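Local coordinates for cytochrome P450 monooxygenase (Rhodococcus sp. ECU0066, PDB 6KBH), which probably acts as a heme-dependent monooxygenase, with FMN and a 2Fe-2S cluster on the same chain to supply electrons, at residues A[56-61]-A[66-71]. Residues are numbered along the deposited sequence; the frame is centred on the assembly and turned at random.
Sequences ASLRWS and PVFYSP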
ATOM      1  N   ALA A  56       6.848  20.377  12.641  1.00 61.21           N
ATOM      2  CA  ALA A  56       7.878  21.403  12.757  1.00 63.26           C
ATOM      3  C   ALA A  56       8.090  21.830  14.203  1.00 71.65           C
ATOM      4  O   ALA A  56       9.217  22.146  14.597  1.00 82.24           O
ATOM      5  CB  ALA A  56       7.512  22.613  11.898  1.00 65.08           C
ATOM      6  N   SER A  57       7.026  21.835  15.007  1.00 71.82           N
ATOM      7  CA  SER A  57       7.126  22.305  16.384  1.00 70.79           C
ATOM      8  C   SER A  57       8.014  21.418  17.248  1.00 63.94           C
ATOM      9  O   SER A  57       8.427  21.850  18.328  1.00 82.05           O
ATOM     10  CB  SER A  57       5.735  22.405  17.010  1.00 71.49           C
ATOM     11  OG  SER A  57       5.334  21.168  17.567  1.00 69.44           O
ATOM     12  N   LEU A  58       8.315  20.194  16.813  1.00 75.62           N
ATOM     13  CA  LEU A  58       9.187  19.304  17.569  1.00 80.18           C
ATOM     14  C   LEU A  58      10.431  18.909  16.780  1.00 72.53           C
ATOM     15  O   LEU A  58      11.072  17.904  17.103  1.00 76.24           O
ATOM     16  CB  LEU A  58       8.435  18.054  18.029  1.00 79.56           C
ATOM     17  CG  LEU A  58       7.254  18.272  18.977  1.00 77.88           C
ATOM     18  CD1 LEU A  58       5.950  17.982  18.263  1.00 65.65           C
ATOM     19  CD2 LEU A  58       7.383  17.409  20.220  1.00 74.80           C
ATOM     20  N   ARG A  59      10.776  19.677  15.742  1.00 67.60           N
ATOM     21  CA  ARG A  59      12.069  19.508  15.087  1.00 69.88           C
ATOM     22  C   ARG A  59      13.207  19.539  16.103  1.00 74.28           C
ATOM     23  O   ARG A  59      14.160  18.758  16.004  1.00 71.81           O
ATOM     24  CB  ARG A  59      12.261  20.597  14.031  1.00 68.71           C
ATOM     25  CG  ARG A  59      13.548  20.495  13.231  1.00 77.86           C
ATOM     26  CD  ARG A  59      13.414  19.513  12.078  1.00 84.85           C
ATOM     27  NE  ARG A  59      14.557  19.576  11.169  1.00 91.62           N
ATOM     28  CZ  ARG A  59      15.669  18.863  11.323  1.00 93.85           C
ATOM     29  NH1 ARG A  59      15.786  18.037  12.352  1.00 87.62           N
ATOM     30  NH2 ARG A  59      16.663  18.975  10.450  1.00 88.96           N
ATOM     31  N   TRP A  60      13.116  20.434  17.095  1.00 73.05           N
ATOM     32  CA  TRP A  60      14.145  20.514  18.126  1.00 68.65           C
ATOM     33  C   TRP A  60      14.238  19.221  18.926  1.00 71.14           C
ATOM     34  O   TRP A  60      15.316  18.873  19.421  1.00 79.65           O
ATOM     35  CB  TRP A  60      13.871  21.697  19.060  1.00 66.94           C
ATOM     36  CG  TRP A  60      12.631  21.525  19.889  1.00 70.47           C
ATOM     37  CD1 TRP A  60      11.368  21.929  19.567  1.00 68.07           C
ATOM     38  CD2 TRP A  60      12.533  20.884  21.168  1.00 67.59           C
ATOM     39  NE1 TRP A  60      10.490  21.583  20.567  1.00 67.50           N
ATOM     40  CE2 TRP A  60      11.181  20.939  21.560  1.00 63.03           C
ATOM     41  CE3 TRP A  60      13.458  20.269  22.018  1.00 68.34           C
ATOM     42  CZ2 TRP A  60      10.731  20.408  22.767  1.00 61.48           C
ATOM     43  CZ3 TRP A  60      13.007  19.737  23.215  1.00 68.29           C
ATOM     44  CH2 TRP A  60      11.657  19.811  23.577  1.00 64.59           C
ATOM     45  N   SER A  61      13.127  18.496  19.063  1.00 72.83           N
ATOM     46  CA  SER A  61      13.154  17.252  19.824  1.00 78.63           C
ATOM     47  C   SER A  61      13.749  16.105  19.008  1.00 77.85           C
ATOM     48  O   SER A  61      14.471  15.263  19.551  1.00 66.67           O
ATOM     49  CB  SER A  61      11.746  16.906  20.311  1.00 71.75           C
ATOM     50  OG  SER A  61      11.778  15.847  21.254  1.00 73.76           O
ATOM     51  N   PRO A  66      15.105  13.464  22.014  1.00 79.27           N
ATOM     52  CA  PRO A  66      14.043  12.651  21.400  1.00 73.45           C
ATOM     53  C   PRO A  66      12.959  12.214  22.373  1.00 73.89           C
ATOM     54  O   PRO A  66      11.873  11.820  21.926  1.00 73.31           O
ATOM     55  CB  PRO A  66      14.811  11.445  20.852  1.00 68.78           C
ATOM     56  CG  PRO A  66      15.956  11.293  21.812  1.00 74.47           C
ATOM     57  CD  PRO A  66      16.333  12.687  22.254  1.00 76.92           C
ATOM     58  N   VAL A  67      13.220  12.258  23.680  1.00 74.12           N
ATOM     59  CA  VAL A  67      12.273  11.817  24.700  1.00 71.20           C
ATOM     60  C   VAL A  67      12.358  12.782  25.874  1.00 73.92           C
ATOM     61  O   VAL A  67      13.441  13.000  26.425  1.00 88.03           O
ATOM     62  CB  VAL A  67      12.562  10.379  25.172  1.00 65.70           C
ATOM     63  CG1 VAL A  67      11.637   9.990  26.319  1.00 68.41           C
ATOM     64  CG2 VAL A  67      12.425   9.405  24.023  1.00 75.82           C
ATOM     65  N   PHE A  68      11.223  13.355  26.263  1.00 67.30           N
ATOM     66  CA  PHE A  68      11.233  14.295  27.372  1.00 73.71           C
ATOM     67  C   PHE A  68       9.925  14.212  28.140  1.00 74.02           C
ATOM     68  O   PHE A  68       8.905  13.730  27.635  1.00 66.46           O
ATOM     69  CB  PHE A  68      11.487  15.734  26.898  1.00 74.39           C
ATOM     70  CG  PHE A  68      10.449  16.268  25.942  1.00 73.56           C
ATOM     71  CD1 PHE A  68      10.592  16.097  24.573  1.00 65.97           C
ATOM     72  CD2 PHE A  68       9.347  16.968  26.410  1.00 71.27           C
ATOM     73  CE1 PHE A  68       9.651  16.601  23.691  1.00 60.00           C
ATOM     74  CE2 PHE A  68       8.402  17.473  25.531  1.00 73.52           C
ATOM     75  CZ  PHE A  68       8.556  17.286  24.167  1.00 61.89           C
ATOM     76  N   TYR A  69       9.976  14.685  29.382  1.00 77.17           N
ATOM     77  CA  TYR A  69       8.785  14.844  30.195  1.00 72.69           C
ATOM     78  C   TYR A  69       8.201  16.232  29.975  1.00 68.36           C
ATOM     79  O   TYR A  69       8.931  17.226  29.918  1.00 71.82           O
ATOM     80  CB  TYR A  69       9.096  14.635  31.677  1.00 68.50           C
ATOM     81  CG  TYR A  69       7.876  14.779  32.545  1.00 75.11           C
ATOM     82  CD1 TYR A  69       6.868  13.826  32.515  1.00 78.33           C
ATOM     83  CD2 TYR A  69       7.716  15.879  33.381  1.00 70.72           C
ATOM     84  CE1 TYR A  69       5.737  13.954  33.297  1.00 70.81           C
ATOM     85  CE2 TYR A  69       6.588  16.016  34.169  1.00 68.46           C
ATOM     86  CZ  TYR A  69       5.603  15.049  34.123  1.00 72.90           C
ATOM     87  OH  TYR A  69       4.478  15.174  34.900  1.00 82.85           O
ATOM     88  N   SER A  70       6.880  16.291  29.840  1.00 68.92           N
ATOM     89  CA  SER A  70       6.178  17.542  29.603  1.00 73.05           C
ATOM     90  C   SER A  70       5.459  17.955  30.875  1.00 80.73           C
ATOM     91  O   SER A  70       4.660  17.166  31.396  1.00 74.70           O
ATOM     92  CB  SER A  70       5.188  17.386  28.448  1.00 67.33           C
ATOM     93  OG  SER A  70       4.322  18.502  28.351  1.00 78.76           O
ATOM     94  N   PRO A  71       5.752  19.123  31.456  1.00 79.54           N
ATOM     95  CA  PRO A  71       4.970  19.556  32.628  1.00 69.46           C
ATOM     96  C   PRO A  71       3.551  19.992  32.302  1.00 61.29           C
ATOM     97  O   PRO A  71       2.648  19.730  33.105  1.00 72.17           O
ATOM     98  CB  PRO A  71       5.810  20.708  33.193  1.00 73.19           C
ATOM     99  CG  PRO A  71       7.204  20.366  32.785  1.00 73.69           C
ATOM    100  CD  PRO A  71       7.069  19.776  31.409  1.00 67.80           C
TER
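The ring of F68 is met by three side chains from residues 58-61. W60 brings CH2 over one face of F68, near the rim and 3.8 Å from CE1 of F68; the two side chains cross at about a right angle, with the six-membered ring of W60 and the ring of F68 inclined at 36°. At the ring edge, with OG anti to the backbone N (chi1 -169°), the hydroxyl of S61 reaches the plane of F68 beside CD1 and CE1, OG lying 3.3 Å from CE1 of F68. The same hydroxyl is hydrogen-bonded to E65 O and T79 OG1. L58 completes the set through one methyl, CD2, 4.1 Å from CZ of F68, again near the ring plane. Within the helical segment, CB of S61 rests above the centre of the W60 ring. Where the chain turns back, P66 approaches the backbone of S61 instead, its CA making a CA-H...O contact of 3.2 Å with S61 O. Replacing F68 by alanine removes the ring, which is likely to open a gap beside W60 CH2, L58 CD2 and S61 OG. The contact thus joins helix 59-64 to the following strand 67-69, an outermost strand of a mixed sheet in the P450 portion; F68 pairs through its backbone with V77 on strand 76-78, while A40 of helix 38-41 and the edge-to-face ring of F43 also pack against its side chain.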